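Local structure of homocysteine S-methyltransferase (Escherichia coli, 5DMM) at residues 178-183 and 214-219; 193-196 and 202-205; 57-62 and 116-121. The protein catalyses methyl transfer from S-methylmethionine, or less efficiently S-adenosylmethionine, to homocysteine, forming methionine with the help of a zinc ion. One frame throughout, in Å; residues are numbered along the deposited sequence.

Contact 1 (178-183 and 214-219); sequences ALAELL and ALLAGY
The phenol ring of Tyr219 has Ala180 on one face and Glu181 at its edge. Ala180 CB stands 3.7 Å from the ring centroid and only 2° off the ring normal, a CH-pi contact in which the methyl is about equally far from the ring carbons. A side chain as short as alanine suits this place, because it lets the aromatic plane lie close against helix 173-183. At the rim, Tyr219 OH donates a hydrogen bond of 2.7 Å to Glu181 OE2, which lies in the ring plane. The carboxylate is turned 80° from the ring and receives the bond on its anti side. Glu181 gets there by folding: with chi2 at -80° the chain bends, which brings OE2 to the hydroxyl. Tyrosine thus serves two purposes, a flat apolar surface inward and a polar end at the exposed margin, where Glu181 also touches Gln147 of helix 143-159. Away from the hydroxyl the contact is apolar, with Leu216 CD2 3.9 Å from Ala180 CB; Leu216 also touches Phe195 of the sheet. Helices 173-183 and 209-217 are successive outer helices of the TIM barrel, and this is the side-by-side helix packing of that fold, completed by a tyrosine just beyond the second helix.

Contact 2 (193-196 and 202-205); sequences FSFT and HLSD
Leu203 and Phe195 meet on the apolar side of this contact, where Leu203 CD2 lies 3.6 Å from Phe195 CB and 3.5 Å from Thr196 O. The two side chains run at a slant to one another, so the leucine methyl presses against the root of the phenylalanine and reaches the ring only obliquely. This is the densely filled part. Val212 of helix 209-217 and Ile176 of helix 173-183 touch both residues, and branched and aromatic groups suit a layer that must fill the gap between sheet and helices. Phe195 also has the carbonyl oxygen of Phe193 over one face of its ring, 3.7 Å above the plane and offset toward the rim.

Strand 191-197 belongs to the TIM barrel, and residues 202-205 lie in the connection from its C-terminal end to helix 209-217, the end at which such barrels carry their active sites. Thr196 is accordingly about 7 Å, side chain to nearest ligand atom, from both the bound homocysteine and a zinc ion.

Here the chemistry turns polar. Ser204 N donates to Thr196 O over 3.1 Å, with a bent N-H...O angle of 142°. Beside it the hydroxyls of Thr196 and Ser204 pair, OG1 to OG, at 2.7 Å. A chi1 of 62° sets Thr196 OG1 between its own N and carbonyl carbon, facing the serine. Both hydroxyls are buried, and backbone carbonyls of Glu134 and, weakly, Tyr135 give them further partners; small hydroxyl residues can make such links in little space. Toward the solvent the contact thins out: His202, whose CB is directed away from residues 193-196, hydrogen-bonds Asp199 through ND1, while Asp205, partly exposed, turns to Thr207 and to the backbone N of Phe173.

Contact 3 (57-62 and 116-121); sequences DYYRAG and LLVAGS
Tyr59 reaches from helix 48-61 to the start of strand 117-122, joining an outer helix of the TIM barrel to a strand of its inner parallel sheet. The apolar part of the contact is a CH-pi arrangement: Leu116 CD1 lies over one face of the tyrosine ring, 4.1 Å from the centroid and displaced toward the rim, closest to Tyr59 CD1 at 3.8 Å. Leucine suits the place, since one methyl of its branched end lies over the ring, and the side chain also touches Tyr106 of helix 85-109.

In the backbone, Gly62, with a phi of 122°, closes the helix in a Schellman motif.

The polar part is a single hydrogen bond. Around the hydroxyl, Val118 CG2 makes van der Waals contact with Tyr59 OH at 3.6 Å, the two side chains nearly perpendicular. A tyrosine is long enough to bridge helix and strand and ends in a donor for a buried carbonyl: Tyr59 OH gives its proton to Leu117 O at 2.8 Å, the oxygen lying at the ring's edge in its plane, while the hydroxyl stands above the carbonyl plane, 46° out of it.

Contacts 2 and 3 are buried, whereas contact 1 is only partly so and ends at the protein surface. Contacts 1 and 2 are neighbours: 193-196 and 202-205 fall within the chain loop closed by contact 1, and Leu216 CD1 meets Phe195 CZ at 3.6 Å, making one apolar layer between helices and sheet. Contact 3 lies across the chain's centre, about 24 Å from contact 2 between centres, yet both reach the same parallel sheet. A tyrosine hydroxyl serves contacts 1 and 3 alike, but its acceptor is a carboxylate at the exposed margin and a backbone carbonyl in the interior. Contact 2, whose Thr196 side chain lies about 7 Å from a zinc ion, instead pairs two small hydroxyls.

Contact 1 (178-183 and 214-219)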
loop_
_atom_site.group_PDB
_atom_site.type_symbol
_atom_site.label_atom_id
_atom_site.label_comp_id
_atom_site.label_asym_id
_atom_site.label_seq_id
_atom_site.Cartn_x
_atom_site.Cartn_y
_atom_site.Cartn_z
ATOM N N ALA A 178 4.129 1.624 -16.898
ATOM C CA ALA A 178 2.889 0.991 -17.356
ATOM C C ALA A 178 1.728 1.310 -16.423
ATOM O O ALA A 178 0.615 1.636 -16.862
ATOM C CB ALA A 178 3.073 -0.517 -17.469
ATOM N N LEU A 179 2.001 1.245 -15.127
ATOM C CA LEU A 179 1.003 1.543 -14.104
ATOM C C LEU A 179 0.587 3.023 -14.085
ATOM O O LEU A 179 -0.592 3.332 -13.933
ATOM C CB LEU A 179 1.547 1.128 -12.729
ATOM C CG LEU A 179 0.612 0.650 -11.623
ATOM C CD1 LEU A 179 -0.338 -0.407 -12.124
ATOM C CD2 LEU A 179 1.434 0.095 -10.448
ATOM N N ALA A 180 1.542 3.937 -14.225
ATOM C CA ALA A 180 1.207 5.359 -14.279
ATOM C C ALA A 180 0.370 5.652 -15.525
ATOM O O ALA A 180 -0.597 6.421 -15.474
ATOM C CB ALA A 180 2.473 6.221 -14.268
ATOM N N GLU A 181 0.737 5.026 -16.636
ATOM C CA GLU A 181 -0.043 5.149 -17.869
ATOM C C GLU A 181 -1.469 4.620 -17.684
ATOM O O GLU A 181 -2.445 5.265 -18.067
ATOM C CB GLU A 181 0.642 4.396 -19.012
ATOM C CG GLU A 181 1.868 5.091 -19.585
ATOM C CD GLU A 181 1.508 6.193 -20.566
ATOM O OE1 GLU A 181 1.001 5.870 -21.673
ATOM O OE2 GLU A 181 1.735 7.381 -20.228
ATOM N N LEU A 182 -1.570 3.433 -17.098
ATOM C CA LEU A 182 -2.864 2.806 -16.820
ATOM C C LEU A 182 -3.813 3.712 -16.025
ATOM O O LEU A 182 -5.007 3.786 -16.320
ATOM C CB LEU A 182 -2.654 1.488 -16.072
ATOM C CG LEU A 182 -3.929 0.731 -15.680
ATOM C CD1 LEU A 182 -4.787 0.418 -16.906
ATOM C CD2 LEU A 182 -3.577 -0.553 -14.942
ATOM N N LEU A 183 -3.291 4.404 -15.018
ATOM C CA LEU A 183 -4.134 5.231 -14.161
ATOM C C LEU A 183 -4.800 6.389 -14.897
ATOM O O LEU A 183 -5.874 6.830 -14.498
ATOM C CB LEU A 183 -3.323 5.787 -12.971
ATOM C CG LEU A 183 -2.917 4.682 -11.997
ATOM C CD1 LEU A 183 -2.319 5.284 -10.739
ATOM C CD2 LEU A 183 -4.098 3.780 -11.672
ATOM N N ALA A 214 11.307 11.673 -11.793
ATOM C CA ALA A 214 11.117 12.501 -12.980
ATOM C C ALA A 214 9.961 11.968 -13.822
ATOM O O ALA A 214 9.122 12.734 -14.304
ATOM C CB ALA A 214 12.400 12.563 -13.801
ATOM N N LEU A 215 9.905 10.651 -13.977
ATOM C CA LEU A 215 8.818 10.046 -14.734
ATOM C C LEU A 215 7.464 10.347 -14.091
ATOM O O LEU A 215 6.560 10.871 -14.743
ATOM C CB LEU A 215 9.011 8.536 -14.846
ATOM C CG LEU A 215 7.766 7.848 -15.413
ATOM C CD1 LEU A 215 7.853 7.780 -16.924
ATOM C CD2 LEU A 215 7.552 6.470 -14.785
ATOM N N LEU A 216 7.346 10.031 -12.803
ATOM C CA LEU A 216 6.078 10.169 -12.094
ATOM C C LEU A 216 5.642 11.616 -11.885
ATOM O O LEU A 216 4.458 11.876 -11.672
ATOM C CB LEU A 216 6.155 9.452 -10.742
ATOM C CG LEU A 216 6.311 7.940 -10.900
ATOM C CD1 LEU A 216 6.517 7.272 -9.544
ATOM C CD2 LEU A 216 5.095 7.344 -11.617
ATOM N N ALA A 217 6.581 12.565 -11.948
ATOM C CA ALA A 217 6.229 13.974 -11.791
ATOM C C ALA A 217 5.284 14.457 -12.888
ATOM O O ALA A 217 4.531 15.409 -12.689
ATOM C CB ALA A 217 7.476 14.829 -11.767
ATOM N N GLY A 218 5.326 13.794 -14.040
ATOM C CA GLY A 218 4.451 14.122 -15.153
ATOM C C GLY A 218 3.042 13.547 -15.068
ATOM O O GLY A 218 2.248 13.737 -15.982
ATOM N N TYR A 219 2.737 12.840 -13.980
ATOM C CA TYR A 219 1.410 12.260 -13.759
ATOM C C TYR A 219 0.774 12.811 -12.479
ATOM O O TYR A 219 1.078 12.334 -11.390
ATOM C CB TYR A 219 1.489 10.731 -13.661
ATOM C CG TYR A 219 2.023 10.047 -14.900
ATOM C CD1 TYR A 219 1.162 9.559 -15.880
ATOM C CD2 TYR A 219 3.387 9.890 -15.093
ATOM C CE1 TYR A 219 1.650 8.936 -17.011
ATOM C CE2 TYR A 219 3.879 9.267 -16.221
ATOM C CZ TYR A 219 3.007 8.794 -17.176
ATOM O OH TYR A 219 3.499 8.182 -18.303
#

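Contact 2 (193-196 and 202-205)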
loop_
_atom_site.group_PDB
_atom_site.type_symbol
_atom_site.label_atom_id
_atom_site.label_comp_id
_atom_site.label_asym_id
_atom_site.label_seq_id
_atom_site.Cartn_x
_atom_site.Cartn_y
_atom_site.Cartn_z
ATOM N N PHE A 193 2.744 5.867 -5.076
ATOM C CA PHE A 193 3.649 4.852 -5.593
ATOM C C PHE A 193 4.774 4.673 -4.585
ATOM O O PHE A 193 5.506 5.629 -4.285
ATOM C CB PHE A 193 4.228 5.261 -6.958
ATOM C CG PHE A 193 3.318 4.972 -8.136
ATOM C CD1 PHE A 193 1.994 5.398 -8.141
ATOM C CD2 PHE A 193 3.802 4.312 -9.255
ATOM C CE1 PHE A 193 1.155 5.136 -9.241
ATOM C CE2 PHE A 193 2.972 4.051 -10.361
ATOM C CZ PHE A 193 1.650 4.466 -10.349
ATOM N N SER A 194 4.896 3.462 -4.062
ATOM C CA SER A 194 5.936 3.159 -3.096
ATOM C C SER A 194 6.813 2.022 -3.612
ATOM O O SER A 194 6.306 1.058 -4.189
ATOM C CB SER A 194 5.311 2.816 -1.747
ATOM O OG SER A 194 6.316 2.476 -0.805
ATOM N N PHE A 195 8.121 2.149 -3.387
ATOM C CA PHE A 195 9.148 1.345 -4.054
ATOM C C PHE A 195 9.971 0.477 -3.111
ATOM O O PHE A 195 10.150 0.823 -1.936
ATOM C CB PHE A 195 10.120 2.266 -4.813
ATOM C CG PHE A 195 9.442 3.376 -5.551
ATOM C CD1 PHE A 195 8.565 3.093 -6.587
ATOM C CD2 PHE A 195 9.669 4.693 -5.205
ATOM C CE1 PHE A 195 7.928 4.110 -7.267
ATOM C CE2 PHE A 195 9.032 5.721 -5.886
ATOM C CZ PHE A 195 8.159 5.425 -6.915
ATOM N N THR A 196 10.499 -0.631 -3.637
ATOM C CA THR A 196 11.597 -1.333 -2.967
ATOM C C THR A 196 12.913 -0.930 -3.634
ATOM O O THR A 196 12.938 -0.552 -4.815
ATOM C CB THR A 196 11.453 -2.870 -2.994
ATOM O OG1 THR A 196 11.464 -3.342 -4.346
ATOM C CG2 THR A 196 10.177 -3.291 -2.296
ATOM N N HIS A 202 18.670 3.821 -5.593
ATOM C CA HIS A 202 18.293 3.025 -6.759
ATOM C C HIS A 202 17.121 2.104 -6.478
ATOM O O HIS A 202 17.055 1.478 -5.431
ATOM C CB HIS A 202 19.483 2.192 -7.262
ATOM C CG HIS A 202 20.638 3.015 -7.747
ATOM N ND1 HIS A 202 21.664 3.422 -6.916
ATOM C CD2 HIS A 202 20.926 3.514 -8.971
ATOM C CE1 HIS A 202 22.531 4.137 -7.610
ATOM N NE2 HIS A 202 22.108 4.207 -8.861
ATOM N N LEU A 203 16.206 2.030 -7.438
ATOM C CA LEU A 203 15.184 0.987 -7.478
ATOM C C LEU A 203 15.813 -0.391 -7.382
ATOM O O LEU A 203 16.973 -0.558 -7.742
ATOM C CB LEU A 203 14.390 1.073 -8.785
ATOM C CG LEU A 203 12.992 1.681 -8.847
ATOM C CD1 LEU A 203 12.277 1.178 -10.116
ATOM C CD2 LEU A 203 12.199 1.342 -7.612
ATOM N N SER A 204 15.040 -1.387 -6.940
ATOM C CA SER A 204 15.510 -2.768 -6.901
ATOM C C SER A 204 16.094 -3.226 -8.248
ATOM O O SER A 204 17.099 -3.936 -8.271
ATOM C CB SER A 204 14.376 -3.715 -6.489
ATOM O OG SER A 204 14.018 -3.539 -5.126
ATOM N N ASP A 205 15.482 -2.808 -9.358
ATOM C CA ASP A 205 15.952 -3.218 -10.690
ATOM C C ASP A 205 17.143 -2.404 -11.210
ATOM O O ASP A 205 17.593 -2.620 -12.334
ATOM C CB ASP A 205 14.813 -3.157 -11.712
ATOM C CG ASP A 205 14.423 -1.734 -12.109
ATOM O OD1 ASP A 205 14.962 -0.754 -11.555
ATOM O OD2 ASP A 205 13.545 -1.592 -12.984
#

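Contact 3 (57-62 and 116-121)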
loop_
_atom_site.group_PDB
_atom_site.type_symbol
_atom_site.label_atom_id
_atom_site.label_comp_id
_atom_site.label_asym_id
_atom_site.label_seq_id
_atom_site.Cartn_x
_atom_site.Cartn_y
_atom_site.Cartn_z
ATOM N N ASP A 57 -9.144 -2.596 14.313
ATOM C CA ASP A 57 -8.015 -2.567 15.246
ATOM C C ASP A 57 -7.010 -1.451 14.925
ATOM O O ASP A 57 -6.533 -0.721 15.811
ATOM C CB ASP A 57 -7.310 -3.922 15.203
ATOM C CG ASP A 57 -6.618 -4.269 16.490
ATOM O OD1 ASP A 57 -6.071 -3.355 17.154
ATOM O OD2 ASP A 57 -6.616 -5.473 16.833
ATOM N N TYR A 58 -6.676 -1.326 13.647
ATOM C CA TYR A 58 -5.710 -0.309 13.242
ATOM C C TYR A 58 -6.298 1.100 13.335
ATOM O O TYR A 58 -5.597 2.030 13.733
ATOM C CB TYR A 58 -5.193 -0.583 11.821
ATOM C CG TYR A 58 -4.043 -1.572 11.793
ATOM C CD1 TYR A 58 -2.814 -1.242 12.362
ATOM C CD2 TYR A 58 -4.179 -2.830 11.189
ATOM C CE1 TYR A 58 -1.758 -2.113 12.345
ATOM C CE2 TYR A 58 -3.109 -3.727 11.169
ATOM C CZ TYR A 58 -1.901 -3.351 11.767
ATOM O OH TYR A 58 -0.808 -4.185 11.772
ATOM N N TYR A 59 -7.565 1.279 12.966
ATOM C CA TYR A 59 -8.171 2.605 13.125
ATOM C C TYR A 59 -8.180 3.002 14.611
ATOM O O TYR A 59 -7.969 4.160 14.946
ATOM C CB TYR A 59 -9.593 2.649 12.561
ATOM C CG TYR A 59 -9.742 2.743 11.042
ATOM C CD1 TYR A 59 -9.056 3.702 10.289
ATOM C CD2 TYR A 59 -10.616 1.893 10.373
ATOM C CE1 TYR A 59 -9.229 3.792 8.903
ATOM C CE2 TYR A 59 -10.798 1.980 8.987
ATOM C CZ TYR A 59 -10.095 2.932 8.262
ATOM O OH TYR A 59 -10.263 3.025 6.903
ATOM N N ARG A 60 -8.416 2.031 15.495
ATOM C CA ARG A 60 -8.382 2.277 16.934
ATOM C C ARG A 60 -6.990 2.683 17.402
ATOM O O ARG A 60 -6.852 3.533 18.279
ATOM C CB ARG A 60 -8.841 1.042 17.714
ATOM C CG ARG A 60 -10.328 0.796 17.665
ATOM C CD ARG A 60 -10.708 -0.427 18.495
ATOM N NE ARG A 60 -12.150 -0.486 18.685
ATOM C CZ ARG A 60 -12.837 -1.609 18.826
ATOM N NH1 ARG A 60 -12.208 -2.779 18.790
ATOM N NH2 ARG A 60 -14.152 -1.563 19.002
ATOM N N ALA A 61 -5.964 2.083 16.802
ATOM C CA ALA A 61 -4.583 2.365 17.172
ATOM C C ALA A 61 -4.129 3.742 16.677
ATOM O O ALA A 61 -3.080 4.242 17.089
ATOM C CB ALA A 61 -3.669 1.284 16.634
ATOM N N GLY A 62 -4.909 4.349 15.788
ATOM C CA GLY A 62 -4.594 5.679 15.309
ATOM C C GLY A 62 -4.415 5.807 13.810
ATOM O O GLY A 62 -4.202 6.915 13.311
ATOM N N LEU A 116 -11.106 9.553 7.622
ATOM C CA LEU A 116 -10.434 8.259 7.526
ATOM C C LEU A 116 -10.493 7.772 6.072
ATOM O O LEU A 116 -11.514 7.925 5.393
ATOM C CB LEU A 116 -11.073 7.222 8.461
ATOM C CG LEU A 116 -11.123 7.528 9.960
ATOM C CD1 LEU A 116 -11.739 6.365 10.717
ATOM C CD2 LEU A 116 -9.732 7.843 10.513
ATOM N N LEU A 117 -9.398 7.188 5.600
ATOM C CA LEU A 117 -9.294 6.766 4.212
ATOM C C LEU A 117 -9.201 5.244 4.072
ATOM O O LEU A 117 -8.857 4.530 5.032
ATOM C CB LEU A 117 -8.080 7.417 3.557
ATOM C CG LEU A 117 -8.085 8.951 3.526
ATOM C CD1 LEU A 117 -6.776 9.470 2.971
ATOM C CD2 LEU A 117 -9.271 9.459 2.717
ATOM N N VAL A 118 -9.534 4.762 2.876
ATOM C CA VAL A 118 -9.284 3.378 2.491
ATOM C C VAL A 118 -8.437 3.372 1.212
ATOM O O VAL A 118 -8.832 3.941 0.189
ATOM C CB VAL A 118 -10.594 2.595 2.253
ATOM C CG1 VAL A 118 -10.299 1.173 1.748
ATOM C CG2 VAL A 118 -11.440 2.551 3.518
ATOM N N ALA A 119 -7.268 2.750 1.266
ATOM C CA ALA A 119 -6.419 2.676 0.088
ATOM C C ALA A 119 -6.434 1.263 -0.457
ATOM O O ALA A 119 -6.202 0.316 0.291
ATOM C CB ALA A 119 -5.005 3.107 0.419
ATOM N N GLY A 120 -6.682 1.119 -1.757
ATOM C CA GLY A 120 -6.685 -0.204 -2.371
ATOM C C GLY A 120 -5.270 -0.657 -2.700
ATOM O O GLY A 120 -4.559 0.007 -3.460
ATOM N N SER A 121 -4.854 -1.784 -2.129
ATOM C CA SER A 121 -3.503 -2.279 -2.361
ATOM C C SER A 121 -3.318 -2.832 -3.775
ATOM O O SER A 121 -4.058 -3.729 -4.221
ATOM C CB SER A 121 -3.139 -3.363 -1.362
ATOM O OG SER A 121 -1.912 -3.935 -1.758
#